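Local coordinates for protein yersinopine synthase (Yersinia pestis, PDB 6C4M) that makes the metallophore yersinopine by NADPH-dependent reductive condensation of pyruvate with an amine intermediate, the last step of its biosynthesis, at residues A34-V39 with A204-F209; A38-A43 with S167-T172; R212-N217 with N326-P331. All coordinates share one frame; numbering follows the deposited sequence.

Contact 1: residues A34-V39 with A204-F209; sequences AIQLAV and AYTKAF
Q36 reaches from its helix to T206 and F209 on a strand running at about a right angle to it. Its CB and CG lie at the limit of contact with the T206 hydroxyl, with Q36 CB 4.0 Å from T206 OG1. CG is anti to the backbone N (chi1 177°), and the bend at chi2 then swings the amide against the strand. CD comes between the two partners, 3.9 Å from F209 CE1. At the tip, OE1 accepts a hydrogen bond from T206 OG1 of 2.5 Å, in the carbonyl plane and on a lone pair. The helix, 32-44, follows the glycine-rich turn that binds NADP and carries A34 of a GxGxxA sequence, consistent with a Rossmann-type fold; the strand belongs to the central mixed sheet. Q36 NE2 meets the edge of the F209 ring, 3.9 Å from F209 CE1, with amide and ring planes 84° apart, while Q84 OE1 hydrogen-bonds this nitrogen. T206 OG1 is also bonded to the hydroxyl of T172, an NADP-binding residue, which puts T206 between Q36 and the cofactor site. One helix position earlier, I35 CD1 packs on A204 CB at 3.8 Å.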
loop_
_atom_site.group_PDB
_atom_site.type_symbol
_atom_site.label_atom_id
_atom_site.label_comp_id
_atom_site.label_asym_id
_atom_site.label_seq_id
_atom_site.Cartn_x
_atom_site.Cartn_y
_atom_site.Cartn_z
ATOM N N ALA A 34 5.395 22.520 -25.598
ATOM C CA ALA A 34 5.898 23.612 -26.427
ATOM C C ALA A 34 4.988 24.819 -26.348
ATOM O O ALA A 34 5.455 25.956 -26.476
ATOM C CB ALA A 34 6.053 23.156 -27.881
ATOM N N ILE A 35 3.695 24.607 -26.125
ATOM C CA ILE A 35 2.805 25.746 -25.959
ATOM C C ILE A 35 3.137 26.481 -24.664
ATOM O O ILE A 35 3.271 27.712 -24.647
ATOM C CB ILE A 35 1.336 25.291 -26.007
ATOM C CG1 ILE A 35 1.023 24.703 -27.390
ATOM C CG2 ILE A 35 0.398 26.435 -25.712
ATOM C CD1 ILE A 35 -0.288 23.931 -27.437
ATOM N N GLN A 36 3.299 25.745 -23.560
ATOM C CA GLN A 36 3.698 26.399 -22.313
ATOM C C GLN A 36 5.018 27.136 -22.492
ATOM O O GLN A 36 5.185 28.270 -22.022
ATOM C CB GLN A 36 3.852 25.389 -21.193
ATOM C CG GLN A 36 4.349 26.008 -19.848
ATOM C CD GLN A 36 3.311 26.897 -19.176
ATOM O OE1 GLN A 36 2.169 26.476 -18.927
ATOM N NE2 GLN A 36 3.700 28.133 -18.882
ATOM N N LEU A 37 5.995 26.449 -23.087
ATOM C CA LEU A 37 7.305 27.034 -23.328
ATOM C C LEU A 37 7.191 28.298 -24.160
ATOM O O LEU A 37 7.800 29.320 -23.836
ATOM C CB LEU A 37 8.200 26.019 -24.033
ATOM C CG LEU A 37 9.597 26.444 -24.474
ATOM C CD1 LEU A 37 10.465 26.812 -23.289
ATOM C CD2 LEU A 37 10.206 25.294 -25.272
ATOM N N ALA A 38 6.427 28.241 -25.254
ATOM C CA ALA A 38 6.323 29.409 -26.125
ATOM C C ALA A 38 5.755 30.607 -25.383
ATOM O O ALA A 38 6.216 31.740 -25.576
ATOM C CB ALA A 38 5.460 29.090 -27.340
ATOM N N VAL A 39 4.742 30.379 -24.539
ATOM C CA VAL A 39 4.185 31.472 -23.744
ATOM C C VAL A 39 5.238 32.021 -22.798
ATOM O O VAL A 39 5.400 33.240 -22.663
ATOM C CB VAL A 39 2.936 30.981 -22.987
ATOM C CG1 VAL A 39 2.540 31.954 -21.878
ATOM C CG2 VAL A 39 1.793 30.786 -23.959
ATOM N N ALA A 204 -3.547 24.227 -24.852
ATOM C CA ALA A 204 -3.002 23.372 -23.813
ATOM C C ALA A 204 -3.392 23.930 -22.460
ATOM O O ALA A 204 -3.890 25.052 -22.342
ATOM C CB ALA A 204 -1.483 23.243 -23.909
ATOM N N TYR A 205 -3.164 23.129 -21.430
ATOM C CA TYR A 205 -3.402 23.598 -20.080
ATOM C C TYR A 205 -2.354 22.984 -19.172
ATOM O O TYR A 205 -1.930 21.844 -19.362
ATOM C CB TYR A 205 -4.826 23.267 -19.599
ATOM C CG TYR A 205 -5.029 21.846 -19.171
ATOM C CD1 TYR A 205 -5.116 20.831 -20.108
ATOM C CD2 TYR A 205 -5.152 21.512 -17.822
ATOM C CE1 TYR A 205 -5.315 19.500 -19.715
ATOM C CE2 TYR A 205 -5.357 20.186 -17.422
ATOM C CZ TYR A 205 -5.435 19.195 -18.372
ATOM O OH TYR A 205 -5.616 17.888 -17.988
ATOM N N THR A 206 -1.892 23.781 -18.229
ATOM C CA THR A 206 -0.850 23.362 -17.313
ATOM C C THR A 206 -1.459 23.279 -15.927
ATOM O O THR A 206 -2.002 24.269 -15.425
ATOM C CB THR A 206 0.323 24.335 -17.346
ATOM O OG1 THR A 206 0.941 24.277 -18.642
ATOM C CG2 THR A 206 1.337 23.980 -16.264
ATOM N N LYS A 207 -1.357 22.092 -15.330
ATOM C CA LYS A 207 -1.925 21.756 -14.027
ATOM C C LYS A 207 -0.983 22.048 -12.873
ATOM O O LYS A 207 -1.448 22.233 -11.742
ATOM C CB LYS A 207 -2.273 20.259 -13.978
ATOM C CG LYS A 207 -3.392 19.824 -14.904
ATOM C CD LYS A 207 -3.250 18.353 -15.395
ATOM C CE LYS A 207 -3.011 17.369 -14.254
ATOM N NZ LYS A 207 -2.972 15.954 -14.748
ATOM N N ALA A 208 0.322 22.087 -13.125
ATOM C CA ALA A 208 1.292 22.171 -12.043
ATOM C C ALA A 208 2.662 22.510 -12.615
ATOM O O ALA A 208 2.967 22.175 -13.767
ATOM C CB ALA A 208 1.331 20.852 -11.257
ATOM N N PHE A 209 3.477 23.181 -11.800
ATOM C CA PHE A 209 4.875 23.431 -12.121
ATOM C C PHE A 209 5.766 22.639 -11.168
ATOM O O PHE A 209 5.406 22.406 -10.011
ATOM C CB PHE A 209 5.196 24.933 -12.043
ATOM C CG PHE A 209 4.504 25.749 -13.110
ATOM C CD1 PHE A 209 4.926 25.689 -14.425
ATOM C CD2 PHE A 209 3.417 26.541 -12.799
ATOM C CE1 PHE A 209 4.283 26.420 -15.403
ATOM C CE2 PHE A 209 2.769 27.267 -13.761
ATOM C CZ PHE A 209 3.200 27.216 -15.071
#

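Contact 2: residues A38-A43 with S167-T172; sequences AVDISA and SYYADT. With NAP (NADP nicotinamide-adenine-dinucleotide phosphate), chain B.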
loop_
_atom_site.group_PDB
_atom_site.type_symbol
_atom_site.label_atom_id
_atom_site.label_comp_id
_atom_site.label_asym_id
_atom_site.label_seq_id
_atom_site.Cartn_x
_atom_site.Cartn_y
_atom_site.Cartn_z
ATOM N N ALA A 38 6.427 28.241 -25.254
ATOM C CA ALA A 38 6.323 29.409 -26.125
ATOM C C ALA A 38 5.755 30.607 -25.383
ATOM O O ALA A 38 6.216 31.740 -25.576
ATOM C CB ALA A 38 5.460 29.090 -27.340
ATOM N N VAL A 39 4.742 30.379 -24.539
ATOM C CA VAL A 39 4.185 31.472 -23.744
ATOM C C VAL A 39 5.238 32.021 -22.798
ATOM O O VAL A 39 5.400 33.240 -22.663
ATOM C CB VAL A 39 2.936 30.981 -22.987
ATOM C CG1 VAL A 39 2.540 31.954 -21.878
ATOM C CG2 VAL A 39 1.793 30.786 -23.959
ATOM N N ASP A 40 5.990 31.125 -22.151
ATOM C CA ASP A 40 7.015 31.546 -21.202
ATOM C C ASP A 40 8.105 32.382 -21.874
ATOM O O ASP A 40 8.600 33.354 -21.287
ATOM C CB ASP A 40 7.606 30.315 -20.519
ATOM C CG ASP A 40 6.678 29.751 -19.431
ATOM O OD1 ASP A 40 5.733 30.468 -19.041
ATOM O OD2 ASP A 40 6.889 28.609 -18.979
ATOM N N ILE A 41 8.486 32.035 -23.109
ATOM C CA ILE A 41 9.498 32.824 -23.805
ATOM C C ILE A 41 8.939 34.195 -24.169
ATOM O O ILE A 41 9.585 35.227 -23.954
ATOM C CB ILE A 41 10.000 32.076 -25.054
ATOM C CG1 ILE A 41 10.668 30.764 -24.640
ATOM C CG2 ILE A 41 10.990 32.961 -25.836
ATOM C CD1 ILE A 41 11.035 29.878 -25.788
ATOM N N SER A 42 7.739 34.217 -24.751
ATOM C CA SER A 42 7.087 35.459 -25.144
ATOM C C SER A 42 6.811 36.363 -23.943
ATOM O O SER A 42 6.800 37.595 -24.074
ATOM C CB SER A 42 5.783 35.126 -25.874
ATOM O OG SER A 42 5.186 36.277 -26.447
ATOM N N ALA A 43 6.588 35.781 -22.768
ATOM C CA ALA A 43 6.336 36.580 -21.581
ATOM C C ALA A 43 7.615 37.174 -21.022
ATOM O O ALA A 43 7.552 38.122 -20.236
ATOM C CB ALA A 43 5.655 35.728 -20.494
ATOM N N SER A 167 14.423 17.752 -16.589
ATOM C CA SER A 167 13.115 17.321 -17.044
ATOM C C SER A 167 12.348 18.538 -17.519
ATOM O O SER A 167 12.732 19.678 -17.252
ATOM C CB SER A 167 12.339 16.600 -15.943
ATOM O OG SER A 167 11.889 17.496 -14.942
ATOM N N TYR A 168 11.248 18.284 -18.226
ATOM C CA TYR A 168 10.323 19.365 -18.514
ATOM C C TYR A 168 9.813 19.918 -17.188
ATOM O O TYR A 168 9.697 19.183 -16.192
ATOM C CB TYR A 168 9.175 18.883 -19.402
ATOM C CG TYR A 168 8.114 19.930 -19.613
ATOM C CD1 TYR A 168 8.435 21.172 -20.159
ATOM C CD2 TYR A 168 6.784 19.679 -19.262
ATOM C CE1 TYR A 168 7.465 22.140 -20.327
ATOM C CE2 TYR A 168 5.802 20.644 -19.433
ATOM C CZ TYR A 168 6.143 21.864 -19.969
ATOM O OH TYR A 168 5.161 22.823 -20.142
ATOM N N TYR A 169 9.566 21.229 -17.154
ATOM C CA TYR A 169 9.387 21.933 -15.885
ATOM C C TYR A 169 7.930 22.036 -15.439
ATOM O O TYR A 169 7.633 22.750 -14.465
ATOM C CB TYR A 169 10.017 23.331 -15.974
ATOM C CG TYR A 169 9.488 24.233 -17.061
ATOM C CD1 TYR A 169 8.374 25.042 -16.850
ATOM C CD2 TYR A 169 10.144 24.327 -18.297
ATOM C CE1 TYR A 169 7.903 25.904 -17.866
ATOM C CE2 TYR A 169 9.693 25.164 -19.294
ATOM C CZ TYR A 169 8.581 25.950 -19.096
ATOM O OH TYR A 169 8.185 26.803 -20.125
ATOM N N ALA A 170 7.021 21.308 -16.080
ATOM C CA ALA A 170 5.613 21.414 -15.756
ATOM C C ALA A 170 4.882 20.126 -16.113
ATOM O O ALA A 170 5.473 19.140 -16.569
ATOM C CB ALA A 170 4.981 22.579 -16.500
ATOM N N ASP A 171 3.565 20.192 -15.951
ATOM C CA ASP A 171 2.605 19.168 -16.347
ATOM C C ASP A 171 1.598 19.846 -17.271
ATOM O O ASP A 171 0.761 20.635 -16.813
ATOM C CB ASP A 171 1.923 18.592 -15.109
ATOM C CG ASP A 171 0.992 17.431 -15.430
ATOM O OD1 ASP A 171 0.471 17.347 -16.566
ATOM O OD2 ASP A 171 0.793 16.598 -14.532
ATOM N N THR A 172 1.674 19.550 -18.562
ATOM C CA THR A 172 0.920 20.282 -19.573
ATOM C C THR A 172 0.300 19.306 -20.560
ATOM O O THR A 172 0.966 18.373 -21.012
ATOM C CB THR A 172 1.820 21.275 -20.352
ATOM O OG1 THR A 172 2.527 22.109 -19.422
ATOM C CG2 THR A 172 0.969 22.149 -21.289
HETATM P PA NAP B . 5.339 14.740 -26.780
HETATM O O1A NAP B . 6.519 14.321 -25.994
HETATM O O2A NAP B . 4.199 13.688 -26.727
HETATM O O5B NAP B . 5.834 14.982 -28.328
HETATM C C5B NAP B . 6.583 16.200 -28.534
HETATM C C4B NAP B . 6.913 16.293 -30.036
HETATM O O4B NAP B . 7.735 15.018 -30.387
HETATM C C3B NAP B . 5.855 16.269 -30.765
HETATM O O3B NAP B . 6.017 17.118 -31.945
HETATM C C2B NAP B . 5.710 14.713 -31.278
HETATM O O2B NAP B . 4.983 14.670 -32.555
HETATM C C1B NAP B . 6.910 14.289 -31.452
HETATM N N9A NAP B . 6.933 12.888 -31.027
HETATM C C8A NAP B . 6.480 12.206 -29.963
HETATM N N7A NAP B . 6.807 10.927 -30.200
HETATM C C5A NAP B . 7.452 10.857 -31.406
HETATM C C6A NAP B . 7.970 9.751 -32.032
HETATM N N6A NAP B . 8.031 8.320 -31.731
HETATM N N1A NAP B . 8.576 9.893 -33.225
HETATM C C2A NAP B . 8.686 11.137 -33.802
HETATM N N3A NAP B . 8.170 12.233 -33.174
HETATM C C4A NAP B . 7.548 12.079 -31.951
HETATM O O3 NAP B . 4.784 16.161 -26.135
HETATM P PN NAP B . 5.214 16.946 -24.787
HETATM O O1N NAP B . 5.085 18.363 -25.136
HETATM O O2N NAP B . 4.204 16.488 -23.707
HETATM O O5D NAP B . 6.734 16.590 -24.198
HETATM C C5D NAP B . 7.873 17.435 -24.511
HETATM C C4D NAP B . 9.085 16.820 -23.783
HETATM O O4D NAP B . 8.840 16.860 -22.205
HETATM C C3D NAP B . 9.299 15.551 -24.061
HETATM O O3D NAP B . 10.779 15.330 -23.859
HETATM C C2D NAP B . 8.593 14.728 -22.977
HETATM O O2D NAP B . 9.299 13.597 -22.767
HETATM C C1D NAP B . 8.762 15.641 -21.747
HETATM N N1N NAP B . 7.652 15.580 -20.765
HETATM C C2N NAP B . 6.554 16.359 -20.871
HETATM C C3N NAP B . 5.551 16.272 -19.879
HETATM C C7N NAP B . 4.276 17.139 -19.965
HETATM O O7N NAP B . 3.684 17.448 -19.008
HETATM N N7N NAP B . 3.848 17.552 -21.274
HETATM C C4N NAP B . 5.682 15.405 -18.831
HETATM C C5N NAP B . 6.774 14.630 -18.735
HETATM C C6N NAP B . 7.779 14.719 -19.705
HETATM P P2B NAP B . 3.284 14.639 -32.560
HETATM O O1X NAP B . 2.868 13.205 -32.306
HETATM O O2X NAP B . 2.749 15.514 -31.478
HETATM O O3X NAP B . 2.799 15.051 -33.930
#
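Behind the wall of the NADP pocket beside the nicotinamide, Y169 meets D40, a residue of the helix that follows the glycine-rich turn. The two side chains approach from opposite directions, and Y169 OH donates a hydrogen bond of 2.5 Å to D40 OD2. The carboxylate receives it on the anti side, 18° out of its plane; carboxylate and ring planes are 28° apart, and OD2 sits at the ring edge, near its plane. Y169 reaches this partner with CG between the backbone N and the carbonyl carbon (chi1 58°), which turns its ring toward the helix. The other oxygen, D40 OD1, forms a salt bridge with R236 and a hydrogen bond with H237, so this buried carboxylate is held at both oxygens, and the arginine probably favours its charged form.

In this Rossmann-type arrangement the coenzyme rests against Y168 and the strand beginning at A170, which pairs antiparallel with strand 203-217. T172 takes the carboxamide by its backbone: T172 N donates to NADP O7N at 2.9 Å in a nearly straight bond, and NADP N7N donates to T172 O at 3.0 Å in a more bent one. The pair of bonds fixes the rotation of the amide. Y168 lies obliquely to that group, its CD2 3.6 Å from NADP C7N, while its CB touches the ribose, 3.5 Å from NADP O4D. The far end of the same ring is tethered by a hydrogen bond of 2.8 Å between Y168 OH and T172 OG1. Y168 CE1 in turn packs over one face of the Y169 ring, offset toward the rim, 3.9 Å above its plane.

Contact 3: residues R212-N217 with N326-P331; sequences RIYLAN and NDDNYP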
loop_
_atom_site.group_PDB
_atom_site.type_symbol
_atom_site.label_atom_id
_atom_site.label_comp_id
_atom_site.label_asym_id
_atom_site.label_seq_id
_atom_site.Cartn_x
_atom_site.Cartn_y
_atom_site.Cartn_z
ATOM N N ARG A 212 11.877 22.256 -8.692
ATOM C CA ARG A 212 13.196 22.606 -9.191
ATOM C C ARG A 212 13.555 21.777 -10.419
ATOM O O ARG A 212 13.008 20.695 -10.664
ATOM C CB ARG A 212 14.274 22.469 -8.104
ATOM C CG ARG A 212 14.560 21.094 -7.547
ATOM C CD ARG A 212 15.478 21.264 -6.300
ATOM N NE ARG A 212 14.700 21.507 -5.084
ATOM C CZ ARG A 212 14.568 22.658 -4.435
ATOM N NH1 ARG A 212 15.198 23.766 -4.828
ATOM N NH2 ARG A 212 13.798 22.696 -3.352
ATOM N N ILE A 213 14.473 22.344 -11.197
ATOM C CA ILE A 213 15.056 21.729 -12.373
ATOM C C ILE A 213 16.561 21.838 -12.229
ATOM O O ILE A 213 17.080 22.865 -11.774
ATOM C CB ILE A 213 14.590 22.428 -13.665
ATOM C CG1 ILE A 213 13.071 22.315 -13.849
ATOM C CG2 ILE A 213 15.303 21.870 -14.846
ATOM C CD1 ILE A 213 12.549 20.887 -13.971
ATOM N N TYR A 214 17.261 20.790 -12.615
ATOM C CA TYR A 214 18.712 20.785 -12.640
ATOM C C TYR A 214 19.150 21.056 -14.070
ATOM O O TYR A 214 18.575 20.501 -15.005
ATOM C CB TYR A 214 19.266 19.442 -12.164
ATOM C CG TYR A 214 18.965 19.136 -10.726
ATOM C CD1 TYR A 214 17.775 18.527 -10.362
ATOM C CD2 TYR A 214 19.868 19.464 -9.720
ATOM C CE1 TYR A 214 17.488 18.256 -9.035
ATOM C CE2 TYR A 214 19.584 19.194 -8.384
ATOM C CZ TYR A 214 18.401 18.569 -8.063
ATOM O OH TYR A 214 18.106 18.314 -6.757
ATOM N N LEU A 215 20.139 21.927 -14.258
ATOM C CA LEU A 215 20.619 22.115 -15.613
ATOM C C LEU A 215 22.117 22.373 -15.618
ATOM O O LEU A 215 22.737 22.607 -14.577
ATOM C CB LEU A 215 19.831 23.217 -16.315
ATOM C CG LEU A 215 19.823 24.634 -15.739
ATOM C CD1 LEU A 215 21.138 25.232 -15.840
ATOM C CD2 LEU A 215 18.829 25.498 -16.507
ATOM N N ALA A 216 22.689 22.332 -16.824
ATOM C CA ALA A 216 24.115 22.557 -17.032
ATOM C C ALA A 216 24.350 22.756 -18.523
ATOM O O ALA A 216 23.547 22.329 -19.352
ATOM C CB ALA A 216 24.950 21.372 -16.520
ATOM N N ASN A 217 25.445 23.446 -18.853
ATOM C CA ASN A 217 25.998 23.434 -20.196
ATOM C C ASN A 217 27.291 22.640 -20.177
ATOM O O ASN A 217 27.748 22.179 -19.133
ATOM C CB ASN A 217 26.222 24.851 -20.712
ATOM C CG ASN A 217 27.203 25.630 -19.865
ATOM O OD1 ASN A 217 28.209 25.093 -19.399
ATOM N ND2 ASN A 217 26.921 26.905 -19.678
ATOM N N ASN A 326 11.421 12.088 -3.150
ATOM C CA ASN A 326 10.576 12.723 -2.150
ATOM C C ASN A 326 10.738 14.237 -2.197
ATOM O O ASN A 326 9.748 14.968 -2.295
ATOM C CB ASN A 326 10.919 12.198 -0.756
ATOM C CG ASN A 326 9.893 12.587 0.291
ATOM O OD1 ASN A 326 8.873 11.928 0.465
ATOM N ND2 ASN A 326 10.167 13.682 1.000
ATOM N N ASP A 327 11.985 14.715 -2.144
ATOM C CA ASP A 327 12.227 16.137 -1.895
ATOM C C ASP A 327 12.253 16.964 -3.177
ATOM O O ASP A 327 11.982 18.162 -3.122
ATOM C CB ASP A 327 13.544 16.342 -1.130
ATOM C CG ASP A 327 13.496 15.836 0.300
ATOM O OD1 ASP A 327 12.446 15.287 0.748
ATOM O OD2 ASP A 327 14.539 15.982 0.984
ATOM N N ASP A 328 12.560 16.379 -4.323
ATOM C CA ASP A 328 12.523 17.129 -5.581
ATOM C C ASP A 328 11.294 16.851 -6.439
ATOM O O ASP A 328 11.051 17.608 -7.381
ATOM C CB ASP A 328 13.763 16.836 -6.415
ATOM C CG ASP A 328 15.053 17.236 -5.715
ATOM O OD1 ASP A 328 14.997 18.011 -4.734
ATOM O OD2 ASP A 328 16.132 16.776 -6.159
ATOM N N ASN A 329 10.516 15.791 -6.165
ATOM C CA ASN A 329 9.363 15.491 -7.016
ATOM C C ASN A 329 8.047 15.483 -6.228
ATOM O O ASN A 329 7.321 16.482 -6.248
ATOM C CB ASN A 329 9.616 14.181 -7.767
ATOM C CG ASN A 329 10.720 14.324 -8.804
ATOM O OD1 ASN A 329 10.438 14.593 -9.976
ATOM N ND2 ASN A 329 11.985 14.205 -8.366
ATOM N N TYR A 330 7.719 14.384 -5.514
ATOM C CA TYR A 330 6.424 14.298 -4.831
ATOM C C TYR A 330 6.631 13.732 -3.422
ATOM O O TYR A 330 7.116 12.608 -3.278
ATOM C CB TYR A 330 5.452 13.435 -5.648
ATOM C CG TYR A 330 5.443 13.791 -7.115
ATOM C CD1 TYR A 330 6.303 13.149 -8.004
ATOM C CD2 TYR A 330 4.596 14.784 -7.620
ATOM C CE1 TYR A 330 6.316 13.469 -9.363
ATOM C CE2 TYR A 330 4.600 15.111 -8.986
ATOM C CZ TYR A 330 5.467 14.447 -9.849
ATOM O OH TYR A 330 5.510 14.744 -11.205
ATOM N N PRO A 331 6.343 14.484 -2.371
ATOM C CA PRO A 331 6.649 14.011 -1.017
ATOM C C PRO A 331 5.546 13.146 -0.432
ATOM O O PRO A 331 4.382 13.216 -0.824
ATOM C CB PRO A 331 6.770 15.310 -0.222
ATOM C CG PRO A 331 5.764 16.175 -0.856
ATOM C CD PRO A 331 5.916 15.897 -2.353
#
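Y214 and D328 each turn CG anti to their own carbonyl carbon, with chi1 -65° and -61°, and these rotations bring a phenol and a carboxylate together from separate parts of the fold. Y214 lies on strand 203-217 of the large mixed sheet that carries the Rossmann-type cofactor site; D328 belongs to the segment of helix 321-329 in the helical region that follows, where 326-329 makes a wider, pi-type turn. Y214 OH donates a hydrogen bond of 2.6 Å to D328 OD2. The side chains cross at about a right angle, and the hydroxyl comes from above the carboxylate, 42° out of its plane, while OD2 stays at the edge of the tyrosine ring, 3.5 Å from Y214 CZ. F253 stacks on that ring, and R323 forms a salt bridge to the same OD2, so this oxygen answers both a phenol and a guanidinium.

The second carboxylate oxygen faces R212, two residues before the tyrosine. R212 NE lies 3.5 Å from D328 OD1, a long salt bridge in which the oxygen meets the edge of the guanidinium with the two planes steeply inclined. R212 CD touches as well, 3.6 Å from D328 OD1; the bend at chi3 sets NE beside the same oxygen. With two arginines at hand, the buried D328 is probably ionised. Its neighbour D327 has a salt bridge to R339 through OD2, and its OD1 is met nearly along the C-O bond by N326 ND2, at 2.8 Å and in the plane of the amide.

Overall arrangement
From the N terminus, helix 32-44 opens both contact 1 and contact 2. The chain then runs through further strands of the mixed sheet and returns first at 167-172, closing contact 2, and later at 204-209, closing contact 1; the shorter loop therefore sits within the longer, and the two share A38 and V39. Their returning strands are antiparallel neighbours joined by T172 and T206, so the cofactor helix is tied once to strand 203-217 and once to the loop leading into its neighbour 170-173. Contact 3 follows in series: it opens further along strand 203-217 and closes 109 residues later on helix 321-329, linking that sheet to the helical part. I213 packs against the loop at S167-Y169, connecting contacts 2 and 3.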